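Oxidized polyvinyl alcohol hydrolase from Sphingopyxis hydrolyses beta-diketones such as 4,6-nonanedione and cleaves oxidized polyvinyl alcohol in the second step of polyvinyl alcohol breakdown. Local coordinates of one contact, PDB 3WLA (chain A, 1.90 Å), residues A47-P52 and M81-V86, beside the matching contact of the related oxidized polyvinyl alcohol hydrolase from Pseudomonas sp., PDB 3WL6 (chain B, 1.60 Å), residues A62-P67 and T96-V101. Structure 2 is superposed on structure 1 by the backbone atoms of these residues (RMSD 0.27 Å); each is numbered along its deposited sequence.

Structure 1 (3WLA); sequences APVWVP and MVISPV.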
loop_
_atom_site.group_PDB
_atom_site.type_symbol
_atom_site.label_atom_id
_atom_site.label_comp_id
_atom_site.label_asym_id
_atom_site.label_seq_id
_atom_site.Cartn_x
_atom_site.Cartn_y
_atom_site.Cartn_z
ATOM N N ALA A 47 -4.803 17.551 -10.244
ATOM C CA ALA A 47 -3.582 16.728 -10.111
ATOM C C ALA A 47 -3.757 15.297 -9.676
ATOM O O ALA A 47 -4.560 14.999 -8.794
ATOM C CB ALA A 47 -2.609 17.391 -9.110
ATOM N N PRO A 48 -3.027 14.373 -10.306
ATOM C CA PRO A 48 -3.149 12.982 -9.873
ATOM C C PRO A 48 -2.466 12.962 -8.483
ATOM O O PRO A 48 -1.561 13.795 -8.206
ATOM C CB PRO A 48 -2.357 12.215 -10.920
ATOM C CG PRO A 48 -1.431 13.211 -11.496
ATOM C CD PRO A 48 -2.292 14.470 -11.566
ATOM N N VAL A 49 -2.907 12.032 -7.633
ATOM C CA VAL A 49 -2.387 11.897 -6.277
ATOM C C VAL A 49 -1.603 10.603 -5.974
ATOM O O VAL A 49 -2.012 9.505 -6.385
ATOM C CB VAL A 49 -3.554 11.993 -5.284
ATOM C CG1 VAL A 49 -3.068 11.732 -3.882
ATOM C CG2 VAL A 49 -4.165 13.406 -5.375
ATOM N N TRP A 50 -0.477 10.768 -5.284
ATOM C CA TRP A 50 0.395 9.660 -4.841
ATOM C C TRP A 50 0.451 9.735 -3.294
ATOM O O TRP A 50 0.786 10.785 -2.726
ATOM C CB TRP A 50 1.795 9.843 -5.427
ATOM C CG TRP A 50 2.907 8.878 -4.991
ATOM C CD1 TRP A 50 4.213 9.220 -4.729
ATOM C CD2 TRP A 50 2.836 7.452 -4.852
ATOM N NE1 TRP A 50 4.960 8.108 -4.438
ATOM C CE2 TRP A 50 4.148 7.003 -4.495
ATOM C CE3 TRP A 50 1.802 6.506 -5.001
ATOM C CZ2 TRP A 50 4.455 5.669 -4.280
ATOM C CZ3 TRP A 50 2.092 5.163 -4.784
ATOM C CH2 TRP A 50 3.428 4.745 -4.422
ATOM N N VAL A 51 0.093 8.636 -2.629
ATOM C CA VAL A 51 0.104 8.582 -1.162
ATOM C C VAL A 51 1.055 7.443 -0.754
ATOM O O VAL A 51 0.639 6.293 -0.570
ATOM C CB VAL A 51 -1.349 8.332 -0.622
ATOM C CG1 VAL A 51 -1.336 8.175 0.887
ATOM C CG2 VAL A 51 -2.242 9.490 -1.021
ATOM N N PRO A 52 2.361 7.749 -0.660
ATOM C CA PRO A 52 3.350 6.742 -0.289
ATOM C C PRO A 52 3.420 6.492 1.214
ATOM O O PRO A 52 3.460 7.443 1.967
ATOM C CB PRO A 52 4.664 7.348 -0.830
ATOM C CG PRO A 52 4.457 8.834 -0.546
ATOM C CD PRO A 52 3.001 9.038 -0.974
ATOM N N MET A 81 0.425 15.307 -6.878
ATOM C CA MET A 81 0.258 15.825 -5.517
ATOM C C MET A 81 0.708 14.618 -4.640
ATOM O O MET A 81 0.134 13.524 -4.758
ATOM C CB MET A 81 -1.213 16.112 -5.242
ATOM C CG MET A 81 -1.550 16.122 -3.763
ATOM S SD MET A 81 -0.658 17.367 -2.788
ATOM C CE MET A 81 -1.840 18.755 -2.956
ATOM N N VAL A 82 1.716 14.797 -3.791
ATOM C CA VAL A 82 2.197 13.681 -2.932
ATOM C C VAL A 82 1.738 13.942 -1.469
ATOM O O VAL A 82 2.000 15.030 -0.912
ATOM C CB VAL A 82 3.752 13.620 -2.992
ATOM C CG1 VAL A 82 4.347 12.422 -2.170
ATOM C CG2 VAL A 82 4.177 13.508 -4.462
ATOM N N ILE A 83 1.014 12.989 -0.873
ATOM C CA ILE A 83 0.586 13.147 0.525
ATOM C C ILE A 83 1.082 11.886 1.277
ATOM O O ILE A 83 0.686 10.772 0.949
ATOM C CB ILE A 83 -0.957 13.241 0.644
ATOM C CG1 ILE A 83 -1.510 14.317 -0.270
ATOM C CG2 ILE A 83 -1.380 13.570 2.106
ATOM C CD1 ILE A 83 -2.996 14.164 -0.472
ATOM N N SER A 84 1.984 12.043 2.244
ATOM C CA SER A 84 2.468 10.871 2.971
ATOM C C SER A 84 1.904 10.961 4.399
ATOM O O SER A 84 2.153 11.970 5.100
ATOM C CB SER A 84 3.992 10.857 3.014
ATOM O OG SER A 84 4.464 9.591 3.485
ATOM N N PRO A 85 1.120 9.951 4.817
ATOM C CA PRO A 85 0.488 9.868 6.138
ATOM C C PRO A 85 1.414 9.362 7.188
ATOM O O PRO A 85 2.255 8.520 6.923
ATOM C CB PRO A 85 -0.681 8.936 5.905
ATOM C CG PRO A 85 -0.048 7.910 4.948
ATOM C CD PRO A 85 0.789 8.755 3.996
ATOM N N VAL A 86 1.260 9.895 8.400
ATOM C CA VAL A 86 2.058 9.477 9.529
ATOM C C VAL A 86 1.348 8.320 10.293
ATOM O O VAL A 86 0.120 8.352 10.540
ATOM C CB VAL A 86 2.321 10.672 10.498
ATOM C CG1 VAL A 86 3.078 10.162 11.732
ATOM C CG2 VAL A 86 3.190 11.755 9.739
#
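M81 packs beside V49 where strands 47-53 and 81-85, two parallel neighbours in the central sheet of this alpha/beta-hydrolase, lie side by side; helix 60-65 lies in the beta-alpha-beta connection between them. From CB outward, M81 first meets the other strand: M81 CB lies 4.0 Å from V49 CG2 and also touches A47 CB and P48 O. M81 CG, anti to the backbone N (chi1 158°), reaches V49 CG2 at 4.1 Å. The chain then bends, and M81 SD sits over I83 CG1 of its own strand at 4.0 Å, while the side chain as a whole meets V37, V145 and W149. On the opposite face, W50 CD1 lies 4.1 Å from V82 CG1, and P52 CD rests on the same methyl at 3.8 Å. Near the strand ends, with OG opposite the backbone N (chi1 -168°), S84 turns its hydroxyl to P52 O, a 2.8 Å hydrogen bond roughly in line with the carbonyl; S84 CB lies 3.6 Å from P52 O. Backbone bonds M81 N to P48 O, W50 N to M81 O and I83 N to W50 O set the register.

Structure 2 (3WL6); sequences APVWVP and TVIAPV.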
loop_
_atom_site.group_PDB
_atom_site.type_symbol
_atom_site.label_atom_id
_atom_site.label_comp_id
_atom_site.label_asym_id
_atom_site.label_seq_id
_atom_site.Cartn_x
_atom_site.Cartn_y
_atom_site.Cartn_z
ATOM N N ALA B 62 -4.555 17.490 -10.270
ATOM C CA ALA B 62 -3.351 16.688 -10.295
ATOM C C ALA B 62 -3.585 15.292 -9.782
ATOM O O ALA B 62 -4.416 15.100 -8.896
ATOM C CB ALA B 62 -2.295 17.310 -9.418
ATOM N N PRO B 63 -2.888 14.299 -10.360
ATOM C CA PRO B 63 -3.028 12.921 -9.880
ATOM C C PRO B 63 -2.361 12.920 -8.489
ATOM O O PRO B 63 -1.492 13.744 -8.189
ATOM C CB PRO B 63 -2.225 12.099 -10.892
ATOM C CG PRO B 63 -1.124 13.098 -11.304
ATOM C CD PRO B 63 -1.901 14.389 -11.451
ATOM N N VAL B 64 -2.769 11.966 -7.664
ATOM C CA VAL B 64 -2.318 11.887 -6.269
ATOM C C VAL B 64 -1.530 10.638 -5.972
ATOM O O VAL B 64 -1.849 9.568 -6.470
ATOM C CB VAL B 64 -3.572 11.951 -5.358
ATOM C CG1 VAL B 64 -3.242 11.545 -3.896
ATOM C CG2 VAL B 64 -4.143 13.367 -5.427
ATOM N N TRP B 65 -0.469 10.790 -5.181
ATOM C CA TRP B 65 0.359 9.683 -4.751
ATOM C C TRP B 65 0.415 9.734 -3.225
ATOM O O TRP B 65 0.799 10.748 -2.676
ATOM C CB TRP B 65 1.768 9.817 -5.347
ATOM C CG TRP B 65 2.810 8.843 -4.830
ATOM C CD1 TRP B 65 4.104 9.159 -4.476
ATOM C CD2 TRP B 65 2.708 7.419 -4.727
ATOM N NE1 TRP B 65 4.808 8.016 -4.165
ATOM C CE2 TRP B 65 3.978 6.935 -4.311
ATOM C CE3 TRP B 65 1.667 6.494 -4.947
ATOM C CZ2 TRP B 65 4.237 5.562 -4.108
ATOM C CZ3 TRP B 65 1.927 5.136 -4.746
ATOM C CH2 TRP B 65 3.199 4.683 -4.333
ATOM N N VAL B 66 -0.022 8.650 -2.577
ATOM C CA VAL B 66 -0.020 8.498 -1.126
ATOM C C VAL B 66 0.976 7.390 -0.776
ATOM O O VAL B 66 0.619 6.204 -0.718
ATOM C CB VAL B 66 -1.414 8.082 -0.671
ATOM C CG1 VAL B 66 -1.415 7.831 0.829
ATOM C CG2 VAL B 66 -2.432 9.194 -1.030
ATOM N N PRO B 67 2.268 7.749 -0.580
ATOM C CA PRO B 67 3.294 6.754 -0.246
ATOM C C PRO B 67 3.341 6.436 1.222
ATOM O O PRO B 67 3.148 7.321 2.037
ATOM C CB PRO B 67 4.582 7.413 -0.720
ATOM C CG PRO B 67 4.336 8.899 -0.403
ATOM C CD PRO B 67 2.837 9.091 -0.773
ATOM N N THR B 96 0.552 15.223 -6.742
ATOM C CA THR B 96 0.460 15.836 -5.429
ATOM C C THR B 96 0.659 14.652 -4.493
ATOM O O THR B 96 -0.101 13.678 -4.508
ATOM C CB THR B 96 -0.903 16.542 -5.220
ATOM O OG1 THR B 96 -0.855 17.798 -5.911
ATOM C CG2 THR B 96 -1.129 16.846 -3.751
ATOM N N VAL B 97 1.739 14.721 -3.724
ATOM C CA VAL B 97 2.134 13.664 -2.796
ATOM C C VAL B 97 1.570 13.965 -1.407
ATOM O O VAL B 97 1.794 15.047 -0.864
ATOM C CB VAL B 97 3.686 13.574 -2.725
ATOM C CG1 VAL B 97 4.098 12.471 -1.783
ATOM C CG2 VAL B 97 4.264 13.281 -4.119
ATOM N N ILE B 98 0.841 13.001 -0.828
ATOM C CA ILE B 98 0.192 13.215 0.475
ATOM C C ILE B 98 0.599 11.985 1.283
ATOM O O ILE B 98 0.079 10.883 1.058
ATOM C CB ILE B 98 -1.367 13.241 0.326
ATOM C CG1 ILE B 98 -1.789 14.273 -0.721
ATOM C CG2 ILE B 98 -2.016 13.601 1.703
ATOM C CD1 ILE B 98 -3.299 14.245 -1.059
ATOM N N ALA B 99 1.560 12.181 2.186
ATOM C CA ALA B 99 2.166 11.085 2.943
ATOM C C ALA B 99 1.713 11.001 4.392
ATOM O O ALA B 99 1.971 11.896 5.186
ATOM C CB ALA B 99 3.702 11.229 2.879
ATOM N N PRO B 100 1.039 9.919 4.747
ATOM C CA PRO B 100 0.574 9.795 6.142
ATOM C C PRO B 100 1.666 9.354 7.091
ATOM O O PRO B 100 2.525 8.573 6.730
ATOM C CB PRO B 100 -0.526 8.738 6.047
ATOM C CG PRO B 100 -0.004 7.823 4.906
ATOM C CD PRO B 100 0.506 8.839 3.896
ATOM N N VAL B 101 1.616 9.863 8.318
ATOM C CA VAL B 101 2.549 9.454 9.369
ATOM C C VAL B 101 1.851 8.321 10.138
ATOM O O VAL B 101 0.623 8.378 10.399
ATOM C CB VAL B 101 2.848 10.642 10.315
ATOM C CG1 VAL B 101 3.671 10.185 11.484
ATOM C CG2 VAL B 101 3.620 11.724 9.535
#
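On one face of the two parallel strands, T96 and V64 lie next to each other. From CB outward, T96 first meets the other strand: T96 CB lies 4.5 Å from V64 CG2 and also touches A62 CB and P63 O. There the side chain branches. T96 OG1, set beside the backbone N by a chi1 of -78°, comes 3.8 Å from A62 CB and is hydrogen-bonded to the backbone N of A55, which satisfies this buried hydroxyl. The other branch takes the direction anti to the backbone N, and T96 CG2 touches I98 CG1 of its own strand at 4.0 Å. On the opposite face, W65 CD1 lies 4.3 Å from V97 CG1, and P67 CD rests on the same methyl at 3.7 Å. Near the strand ends A99 offers P67 a methyl group: A99 CB stands 4.0 Å from P67 O, a purely van der Waals approach. The strands are zipped together by the backbone bonds T96 N to P63 O, W65 N to T96 O and I98 N to W65 O.

Comparison
Two side chains on the second strand differ, on a backbone whose CA atoms coincide within the error. At M81(A) / T96(B) the CB atoms keep their place, and CG of M81(A) and CG2 of T96(B) lie 0.8 Å apart after superposition, so a carbon occupies this branch in both. What goes is the methionine tip: CE of M81(A) has no counterpart in T96(B). What comes is OG1 of T96(B), on a branch that M81(A) lacks, and the backbone N of A55(B) answers it with a hydrogen bond. A long apolar arm thus gives way to a short branched one with a polar atom to satisfy. Contacts of the CB with the first strand persist: M81(A) CB lies 4.0 Å from V49(A) CG2, and T96(B) CB 4.5 Å from V64(B) CG2. V49(A), W50(A), V51(A) and V82(A) and their counterparts keep their place within the error, and the bond M81(A) N to P48(A) O recurs as T96(B) N to P63(B) O. At S84(A) / A99(B) the CB atoms again coincide, but OG goes, and with it the 2.8 Å hydrogen bond from S84(A) OG to P52(A) O. The side chain of A99(B) has no polar atom to replace it; A99(B) CB still touches P67(B) O at 4.0 Å, so the side chain at this position meets the P67(B) carbonyl by packing alone.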